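Local structure of PrgX (Enterococcus faecalis, 2AWI) at residues A[101-106]-A[111-116]; A[77-82]-A[152-157]; A[128-133]-A[160-165]. The protein is the receptor for the peptide sex pheromone cCF10 and a repressor, probably DNA-binding, that takes part in the regulation of conjugation. The protein carries 1 engineered substitution. All coordinates share one frame; numbering follows the deposited sequence.

Contact 1: residues A[101-106]-A[111-116]; sequences PKRLTS and SIYLGY
Lys102 O, gripped twice by Thr105, closes the type I beta turn that sets Arg103 against the ring of Tyr113. The oxygen accepts from Thr105 N at 3.0 Å and from Thr105 OG1 at 2.9 Å, both reaching it from the same face of the carbonyl plane. Threonine suits the last position of this turn because its short hydroxyl can repeat the bond made by its own backbone.

Arg103 and Tyr113 run side by side in the same direction, and their contact is made by carbon rather than charge. Arg103 CB touches Tyr113 CG at 3.5 Å, and the chain, extended from CG to NE, carries CD over the centre of the ring, 3.4 Å above its plane. CD thus makes a CH-pi contact over one face of the tyrosine. Beyond it the guanidinium is tilted 52° to the ring and too distant for more than a weak cation-pi attraction; its strong partners are Asp137 and Glu100, in salt bridges.

The turn joins helix 92-102 to helix 107-122 as a helical hairpin in the TPR-family region. Tyr113 CG stands anti to the backbone N (chi1 166°), which brings the ring beside the arginine and also against Phe96 and Phe130. Ser106 occupies the N-cap of the second helix, its OG bonded weakly to Tyr109 N, and Thr105 O accepts a hydrogen bond from Tyr17 OH of the second subunit.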
loop_
_atom_site.group_PDB
_atom_site.type_symbol
_atom_site.label_atom_id
_atom_site.label_comp_id
_atom_site.label_asym_id
_atom_site.label_seq_id
_atom_site.Cartn_x
_atom_site.Cartn_y
_atom_site.Cartn_z
ATOM N N PRO A 101 -46.550 -22.247 20.286
ATOM C CA PRO A 101 -47.515 -23.295 19.939
ATOM C C PRO A 101 -47.769 -23.427 18.442
ATOM O O PRO A 101 -48.073 -24.512 17.956
ATOM C CB PRO A 101 -48.778 -22.857 20.676
ATOM C CG PRO A 101 -48.244 -22.104 21.850
ATOM C CD PRO A 101 -47.155 -21.283 21.219
ATOM N N LYS A 102 -47.645 -22.318 17.720
ATOM C CA LYS A 102 -47.886 -22.291 16.279
ATOM C C LYS A 102 -46.625 -22.448 15.434
ATOM O O LYS A 102 -46.679 -22.323 14.213
ATOM C CB LYS A 102 -48.559 -20.970 15.901
ATOM C CG LYS A 102 -49.808 -20.652 16.707
ATOM C CD LYS A 102 -50.371 -19.275 16.374
ATOM C CE LYS A 102 -50.794 -19.170 14.917
ATOM N NZ LYS A 102 -51.425 -17.853 14.617
ATOM N N ARG A 103 -45.496 -22.739 16.071
ATOM C CA ARG A 103 -44.229 -22.854 15.354
ATOM C C ARG A 103 -44.152 -23.879 14.226
ATOM O O ARG A 103 -43.213 -23.841 13.429
ATOM C CB ARG A 103 -43.091 -23.114 16.343
ATOM C CG ARG A 103 -43.125 -24.485 16.977
ATOM C CD ARG A 103 -41.985 -24.672 17.967
ATOM N NE ARG A 103 -41.887 -26.066 18.385
ATOM C CZ ARG A 103 -42.853 -26.729 19.013
ATOM N NH1 ARG A 103 -43.995 -26.121 19.310
ATOM N NH2 ARG A 103 -42.689 -28.009 19.321
ATOM N N LEU A 104 -45.115 -24.790 14.143
ATOM C CA LEU A 104 -45.078 -25.797 13.087
ATOM C C LEU A 104 -46.230 -25.657 12.100
ATOM O O LEU A 104 -46.370 -26.464 11.180
ATOM C CB LEU A 104 -45.091 -27.204 13.692
ATOM C CG LEU A 104 -43.923 -27.599 14.600
ATOM C CD1 LEU A 104 -44.110 -29.037 15.091
ATOM C CD2 LEU A 104 -42.623 -27.468 13.840
ATOM N N THR A 105 -47.054 -24.633 12.302
ATOM C CA THR A 105 -48.196 -24.360 11.435
ATOM C C THR A 105 -47.724 -24.291 9.985
ATOM O O THR A 105 -48.388 -24.789 9.071
ATOM C CB THR A 105 -48.852 -23.011 11.799
ATOM O OG1 THR A 105 -49.245 -23.028 13.177
ATOM C CG2 THR A 105 -50.078 -22.756 10.927
ATOM N N SER A 106 -46.569 -23.663 9.787
ATOM C CA SER A 106 -45.984 -23.516 8.463
ATOM C C SER A 106 -44.508 -23.185 8.608
ATOM O O SER A 106 -44.048 -22.804 9.689
ATOM C CB SER A 106 -46.683 -22.391 7.691
ATOM O OG SER A 106 -46.379 -21.117 8.238
ATOM N N SER A 111 -39.914 -20.239 11.042
ATOM C CA SER A 111 -38.880 -19.227 10.873
ATOM C C SER A 111 -39.068 -18.097 11.888
ATOM O O SER A 111 -38.103 -17.606 12.467
ATOM C CB SER A 111 -38.919 -18.667 9.447
ATOM O OG SER A 111 -37.806 -17.821 9.205
ATOM N N ILE A 112 -40.313 -17.689 12.108
ATOM C CA ILE A 112 -40.592 -16.630 13.071
ATOM C C ILE A 112 -40.219 -17.125 14.469
ATOM O O ILE A 112 -39.593 -16.409 15.255
ATOM C CB ILE A 112 -42.082 -16.240 13.047
ATOM C CG1 ILE A 112 -42.426 -15.595 11.704
ATOM C CG2 ILE A 112 -42.385 -15.286 14.181
ATOM C CD1 ILE A 112 -43.908 -15.336 11.516
ATOM N N TYR A 113 -40.606 -18.365 14.755
ATOM C CA TYR A 113 -40.325 -19.012 16.031
ATOM C C TYR A 113 -38.843 -18.922 16.377
ATOM O O TYR A 113 -38.482 -18.504 17.475
ATOM C CB TYR A 113 -40.755 -20.479 15.958
ATOM C CG TYR A 113 -40.225 -21.338 17.080
ATOM C CD1 TYR A 113 -40.707 -21.197 18.384
ATOM C CD2 TYR A 113 -39.228 -22.285 16.842
ATOM C CE1 TYR A 113 -40.210 -21.979 19.424
ATOM C CE2 TYR A 113 -38.724 -23.070 17.870
ATOM C CZ TYR A 113 -39.219 -22.913 19.161
ATOM O OH TYR A 113 -38.729 -23.694 20.183
ATOM N N LEU A 114 -37.985 -19.324 15.443
ATOM C CA LEU A 114 -36.540 -19.273 15.668
ATOM C C LEU A 114 -36.107 -17.823 15.875
ATOM O O LEU A 114 -35.035 -17.551 16.425
ATOM C CB LEU A 114 -35.785 -19.883 14.477
ATOM C CG LEU A 114 -36.019 -21.378 14.223
ATOM C CD1 LEU A 114 -35.305 -21.816 12.943
ATOM C CD2 LEU A 114 -35.529 -22.183 15.426
ATOM N N GLY A 115 -36.952 -16.898 15.420
ATOM C CA GLY A 115 -36.669 -15.486 15.585
ATOM C C GLY A 115 -36.771 -15.132 17.058
ATOM O O GLY A 115 -36.006 -14.310 17.575
ATOM N N TYR A 116 -37.726 -15.756 17.740
ATOM C CA TYR A 116 -37.911 -15.531 19.167
ATOM C C TYR A 116 -36.798 -16.213 19.960
ATOM O O TYR A 116 -36.307 -15.668 20.949
ATOM C CB TYR A 116 -39.267 -16.065 19.629
ATOM C CG TYR A 116 -40.444 -15.183 19.278
ATOM C CD1 TYR A 116 -40.820 -14.972 17.950
ATOM C CD2 TYR A 116 -41.191 -14.567 20.281
ATOM C CE1 TYR A 116 -41.920 -14.169 17.633
ATOM C CE2 TYR A 116 -42.288 -13.765 19.977
ATOM C CZ TYR A 116 -42.648 -13.570 18.655
ATOM O OH TYR A 116 -43.734 -12.777 18.369
#

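Contact 2: residues A[77-82]-A[152-157]; sequences KEKLLI and DCEIVS. Engineered in segment 152-157: Cys153 (natural residue Tyr).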
loop_
_atom_site.group_PDB
_atom_site.type_symbol
_atom_site.label_atom_id
_atom_site.label_comp_id
_atom_site.label_asym_id
_atom_site.label_seq_id
_atom_site.Cartn_x
_atom_site.Cartn_y
_atom_site.Cartn_z
ATOM N N LYS A 77 -47.386 -9.659 9.723
ATOM C CA LYS A 77 -47.533 -8.912 10.963
ATOM C C LYS A 77 -46.596 -9.510 12.011
ATOM O O LYS A 77 -45.844 -8.790 12.670
ATOM C CB LYS A 77 -48.977 -8.996 11.463
ATOM C CG LYS A 77 -50.016 -8.524 10.461
ATOM C CD LYS A 77 -51.427 -8.881 10.921
ATOM C CE LYS A 77 -52.465 -8.545 9.854
ATOM N NZ LYS A 77 -53.834 -9.034 10.201
ATOM N N GLU A 78 -46.647 -10.835 12.144
ATOM C CA GLU A 78 -45.822 -11.564 13.107
ATOM C C GLU A 78 -44.328 -11.406 12.856
ATOM O O GLU A 78 -43.582 -11.030 13.760
ATOM C CB GLU A 78 -46.186 -13.054 13.086
ATOM C CG GLU A 78 -47.608 -13.358 13.542
ATOM C CD GLU A 78 -47.796 -13.171 15.035
ATOM O OE1 GLU A 78 -46.888 -12.616 15.687
ATOM O OE2 GLU A 78 -48.855 -13.574 15.559
ATOM N N LYS A 79 -43.887 -11.693 11.635
ATOM C CA LYS A 79 -42.468 -11.583 11.304
ATOM C C LYS A 79 -41.982 -10.153 11.525
ATOM O O LYS A 79 -40.808 -9.921 11.813
ATOM C CB LYS A 79 -42.215 -12.015 9.853
ATOM C CG LYS A 79 -40.734 -12.208 9.508
ATOM C CD LYS A 79 -40.538 -12.810 8.111
ATOM C CE LYS A 79 -40.792 -14.319 8.077
ATOM N NZ LYS A 79 -39.665 -15.117 8.648
ATOM N N LEU A 80 -42.900 -9.200 11.400
ATOM C CA LEU A 80 -42.583 -7.788 11.592
ATOM C C LEU A 80 -42.426 -7.523 13.088
ATOM O O LEU A 80 -41.506 -6.831 13.525
ATOM C CB LEU A 80 -43.714 -6.925 11.011
ATOM C CG LEU A 80 -43.591 -5.397 10.945
ATOM C CD1 LEU A 80 -43.653 -4.789 12.341
ATOM C CD2 LEU A 80 -42.294 -5.027 10.244
ATOM N N LEU A 81 -43.332 -8.101 13.865
ATOM C CA LEU A 81 -43.345 -7.951 15.311
ATOM C C LEU A 81 -42.003 -8.280 15.969
ATOM O O LEU A 81 -41.680 -7.745 17.031
ATOM C CB LEU A 81 -44.451 -8.837 15.891
ATOM C CG LEU A 81 -44.993 -8.560 17.294
ATOM C CD1 LEU A 81 -45.344 -7.090 17.436
ATOM C CD2 LEU A 81 -46.232 -9.423 17.532
ATOM N N ILE A 82 -41.221 -9.153 15.339
ATOM C CA ILE A 82 -39.921 -9.552 15.881
ATOM C C ILE A 82 -38.969 -8.385 16.138
ATOM O O ILE A 82 -38.309 -8.337 17.175
ATOM C CB ILE A 82 -39.213 -10.574 14.943
ATOM C CG1 ILE A 82 -39.851 -11.952 15.104
ATOM C CG2 ILE A 82 -37.716 -10.649 15.251
ATOM C CD1 ILE A 82 -39.246 -12.998 14.203
ATOM N N ASP A 152 -36.892 -22.461 3.307
ATOM C CA ASP A 152 -36.107 -23.536 3.909
ATOM C C ASP A 152 -34.687 -23.027 4.151
ATOM O O ASP A 152 -34.084 -23.297 5.191
ATOM C CB ASP A 152 -36.071 -24.770 3.002
ATOM C CG ASP A 152 -37.402 -25.488 2.949
ATOM O OD1 ASP A 152 -37.924 -25.842 4.028
ATOM O OD2 ASP A 152 -37.926 -25.699 1.832
ATOM N N CYS A 153 -34.150 -22.287 3.189
ATOM C CA CYS A 153 -32.814 -21.733 3.347
ATOM C C CYS A 153 -32.822 -20.602 4.376
ATOM O O CYS A 153 -31.800 -20.301 4.981
ATOM C CB CYS A 153 -32.275 -21.253 2.000
ATOM S SG CYS A 153 -31.766 -22.634 0.931
ATOM N N GLU A 154 -33.979 -19.987 4.591
ATOM C CA GLU A 154 -34.076 -18.924 5.584
ATOM C C GLU A 154 -34.029 -19.617 6.945
ATOM O O GLU A 154 -33.308 -19.196 7.849
ATOM C CB GLU A 154 -35.390 -18.148 5.427
ATOM C CG GLU A 154 -35.482 -16.902 6.296
ATOM C CD GLU A 154 -36.818 -16.184 6.157
ATOM O OE1 GLU A 154 -37.223 -15.878 5.007
ATOM O OE2 GLU A 154 -37.464 -15.921 7.198
ATOM N N ILE A 155 -34.805 -20.690 7.075
ATOM C CA ILE A 155 -34.846 -21.472 8.310
ATOM C C ILE A 155 -33.442 -21.961 8.675
ATOM O O ILE A 155 -32.996 -21.816 9.811
ATOM C CB ILE A 155 -35.798 -22.689 8.153
ATOM C CG1 ILE A 155 -37.250 -22.219 8.294
ATOM C CG2 ILE A 155 -35.449 -23.768 9.167
ATOM C CD1 ILE A 155 -38.290 -23.293 8.032
ATOM N N VAL A 156 -32.741 -22.529 7.702
ATOM C CA VAL A 156 -31.391 -23.022 7.949
ATOM C C VAL A 156 -30.483 -21.930 8.501
ATOM O O VAL A 156 -29.666 -22.175 9.387
ATOM C CB VAL A 156 -30.772 -23.594 6.667
ATOM C CG1 VAL A 156 -29.283 -23.304 6.628
ATOM C CG2 VAL A 156 -31.004 -25.096 6.629
ATOM N N SER A 157 -30.622 -20.728 7.955
ATOM C CA SER A 157 -29.825 -19.589 8.383
ATOM C C SER A 157 -30.166 -19.226 9.825
ATOM O O SER A 157 -29.285 -18.923 10.629
ATOM C CB SER A 157 -30.105 -18.398 7.468
ATOM O OG SER A 157 -29.367 -17.259 7.880
#
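A single salt bridge makes the tight part of this contact: Lys79 NZ donates to Glu154 OE2 across 2.8 Å. The two side chains come from opposite directions, and the ammonium meets the oxygen nearly in line with its C-O bond. Around this ion pair the contact is loose. The helices stand well apart, with the closest CA atoms, those of Lys79 and Glu154, separated by 12.5 Å, so only long side chains can bridge the gap. Both residues set CG anti to the backbone N, which throws the chain outward; the lysine then bends at its last two torsions (chi3 -78°, chi4 -77°) to bring NZ to the carboxylate.

The pair joins helix 74-87 to helix 150-159, two members of an all-helical array, and it does so past helix 107-122. Ser111 OG of that helix probably gives Glu154 OE2 a second partner, although Asn158 OD1 also pairs with the hydroxyl, and Lys79 packs on Gln108. Lys79 and Glu154 remain partly exposed, as suits charged groups at the surface. Another side of helix 150-159, a quarter turn round, is buried: the engineered Cys153, tyrosine in the natural protein, lies against Met175, Tyr176, Thr189 and Val193.

Contact 3: residues A[128-133]-A[160-165]; sequences PTFNKT and LNVLPY
Phe130 meets Val162 and Leu163 with the outer part of its ring, and apolar packing accounts for most of what passes between helix and loop. Leu163 gives the closer touch: its CD1 lies 3.5 Å from Phe130 CZ and almost as near to CE2, approaching the ring obliquely. Val162 adds one methyl, CG2, 3.9 Å from Phe130 CZ. A large flat side chain suits this place because the backbones are far apart, the nearest CA atoms, those of Phe130 and Val162, being 10.0 Å from each other. With CG anti to the backbone N (chi1 -178°), the phenyl group extends out to the loop and spans that distance. Leucine and valine answer it by each setting one methyl of a branched end against the CE2-CZ end of the ring, without asking for polar partners.

A second kind of contact involves the backbone. Val162 O lies 3.6 Å from Phe130 CE2, again oblique to the ring, so the carbonyl oxygen packs against the ring carbon at van der Waals distance; any electrostatic gain is probably slight.

No polar bond links the two segments; within the helix Thr133 N donates to Phe130 O at 2.9 Å, while in the loop segment Tyr165 OH bonds to Glu209 and Tyr213.

The loop 160-165 connects helix 150-159 to helix 165-172 within the TPR-family region. Phe130 and Val162 both rest on Ile117 of helix 107-122, with His121 also against the valine. Leu163 fits between helix 128-142, where it touches Ile134 and Leu138, and Val168 of helix 165-172.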
loop_
_atom_site.group_PDB
_atom_site.type_symbol
_atom_site.label_atom_id
_atom_site.label_comp_id
_atom_site.label_asym_id
_atom_site.label_seq_id
_atom_site.Cartn_x
_atom_site.Cartn_y
_atom_site.Cartn_z
ATOM N N PRO A 128 -36.615 -23.073 27.935
ATOM C CA PRO A 128 -36.431 -24.514 28.132
ATOM C C PRO A 128 -37.140 -25.381 27.096
ATOM O O PRO A 128 -36.633 -26.436 26.721
ATOM C CB PRO A 128 -36.964 -24.737 29.546
ATOM C CG PRO A 128 -38.048 -23.705 29.651
ATOM C CD PRO A 128 -37.374 -22.491 29.057
ATOM N N THR A 129 -38.305 -24.934 26.637
ATOM C CA THR A 129 -39.063 -25.689 25.646
ATOM C C THR A 129 -38.251 -25.895 24.377
ATOM O O THR A 129 -38.407 -26.903 23.691
ATOM C CB THR A 129 -40.391 -24.981 25.271
ATOM O OG1 THR A 129 -40.117 -23.653 24.805
ATOM C CG2 THR A 129 -41.319 -24.916 26.470
ATOM N N PHE A 130 -37.378 -24.941 24.070
ATOM C CA PHE A 130 -36.550 -25.028 22.869
ATOM C C PHE A 130 -35.777 -26.339 22.802
ATOM O O PHE A 130 -36.048 -27.176 21.944
ATOM C CB PHE A 130 -35.570 -23.854 22.804
ATOM C CG PHE A 130 -34.710 -23.852 21.576
ATOM C CD1 PHE A 130 -35.285 -23.764 20.307
ATOM C CD2 PHE A 130 -33.324 -23.948 21.682
ATOM C CE1 PHE A 130 -34.495 -23.773 19.154
ATOM C CE2 PHE A 130 -32.516 -23.961 20.537
ATOM C CZ PHE A 130 -33.106 -23.873 19.268
ATOM N N ASN A 131 -34.815 -26.510 23.705
ATOM C CA ASN A 131 -34.005 -27.722 23.738
ATOM C C ASN A 131 -34.846 -28.987 23.856
ATOM O O ASN A 131 -34.454 -30.051 23.375
ATOM C CB ASN A 131 -33.011 -27.672 24.901
ATOM C CG ASN A 131 -31.805 -26.807 24.603
ATOM O OD1 ASN A 131 -30.853 -26.763 25.386
ATOM N ND2 ASN A 131 -31.834 -26.112 23.469
ATOM N N LYS A 132 -36.003 -28.869 24.494
ATOM C CA LYS A 132 -36.886 -30.013 24.671
ATOM C C LYS A 132 -37.636 -30.431 23.405
ATOM O O LYS A 132 -38.113 -31.563 23.316
ATOM C CB LYS A 132 -37.905 -29.734 25.785
ATOM C CG LYS A 132 -37.492 -30.174 27.197
ATOM C CD LYS A 132 -36.316 -29.382 27.767
ATOM C CE LYS A 132 -34.973 -29.976 27.360
ATOM N NZ LYS A 132 -34.772 -31.343 27.921
ATOM N N THR A 133 -37.735 -29.541 22.422
ATOM C CA THR A 133 -38.473 -29.879 21.209
ATOM C C THR A 133 -37.758 -29.656 19.879
ATOM O O THR A 133 -38.214 -30.150 18.843
ATOM C CB THR A 133 -39.804 -29.096 21.141
ATOM O OG1 THR A 133 -39.529 -27.709 20.904
ATOM C CG2 THR A 133 -40.578 -29.234 22.450
ATOM N N LEU A 160 -28.502 -21.710 12.230
ATOM C CA LEU A 160 -27.071 -21.516 12.438
ATOM C C LEU A 160 -26.855 -20.437 13.488
ATOM O O LEU A 160 -25.751 -20.269 14.001
ATOM C CB LEU A 160 -26.385 -21.089 11.137
ATOM C CG LEU A 160 -26.092 -22.153 10.072
ATOM C CD1 LEU A 160 -25.533 -21.502 8.811
ATOM C CD2 LEU A 160 -25.092 -23.158 10.620
ATOM N N ASN A 161 -27.927 -19.722 13.814
ATOM C CA ASN A 161 -27.872 -18.630 14.773
ATOM C C ASN A 161 -28.207 -19.029 16.211
ATOM O O ASN A 161 -27.833 -18.332 17.154
ATOM C CB ASN A 161 -28.823 -17.524 14.320
ATOM C CG ASN A 161 -28.478 -16.178 14.915
ATOM O OD1 ASN A 161 -27.458 -15.580 14.569
ATOM N ND2 ASN A 161 -29.320 -15.694 15.822
ATOM N N VAL A 162 -28.908 -20.142 16.390
ATOM C CA VAL A 162 -29.285 -20.572 17.730
ATOM C C VAL A 162 -29.015 -22.053 17.987
ATOM O O VAL A 162 -29.608 -22.655 18.886
ATOM C CB VAL A 162 -30.787 -20.297 17.988
ATOM C CG1 VAL A 162 -31.084 -18.818 17.835
ATOM C CG2 VAL A 162 -31.636 -21.109 17.020
ATOM N N LEU A 163 -28.113 -22.639 17.213
ATOM C CA LEU A 163 -27.817 -24.056 17.368
ATOM C C LEU A 163 -26.361 -24.354 17.023
ATOM O O LEU A 163 -25.777 -23.709 16.153
ATOM C CB LEU A 163 -28.737 -24.864 16.445
ATOM C CG LEU A 163 -29.546 -26.042 16.991
ATOM C CD1 LEU A 163 -30.301 -25.623 18.245
ATOM C CD2 LEU A 163 -30.512 -26.523 15.914
ATOM N N PRO A 164 -25.748 -25.326 17.717
ATOM C CA PRO A 164 -24.351 -25.649 17.409
ATOM C C PRO A 164 -24.286 -26.026 15.936
ATOM O O PRO A 164 -25.198 -26.667 15.417
ATOM C CB PRO A 164 -24.064 -26.833 18.328
ATOM C CG PRO A 164 -24.935 -26.538 19.524
ATOM C CD PRO A 164 -26.229 -26.095 18.879
ATOM N N TYR A 165 -23.218 -25.628 15.259
ATOM C CA TYR A 165 -23.073 -25.917 13.837
ATOM C C TYR A 165 -23.429 -27.346 13.417
ATOM O O TYR A 165 -24.156 -27.551 12.444
ATOM C CB TYR A 165 -21.647 -25.605 13.383
ATOM C CG TYR A 165 -21.419 -25.883 11.917
ATOM C CD1 TYR A 165 -21.986 -25.064 10.935
ATOM C CD2 TYR A 165 -20.671 -26.986 11.507
ATOM C CE1 TYR A 165 -21.813 -25.340 9.582
ATOM C CE2 TYR A 165 -20.492 -27.271 10.158
ATOM C CZ TYR A 165 -21.067 -26.446 9.201
ATOM O OH TYR A 165 -20.906 -26.732 7.868
#

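Helix 107-122 ties the three contacts together. It supplies residues 111-116 to contact 1, and Ser111 meets the salt bridge of contact 2, whose centre is about 8 Å from that of contact 1. On another side Tyr113 packs on Phe130 of contact 3, centred about 13 Å from contact 1. Contacts 2 and 3 lie about 16 Å apart between centres and do not touch directly, apart from adjoining in sequence after residue 157. Along the chain, contact 1 is nested within the loop closed by contact 2, and contact 3 crosses contact 2. Contacts 2 and 3 bring together parts separated in sequence, while contact 1 pairs consecutive helices, all in one helical body.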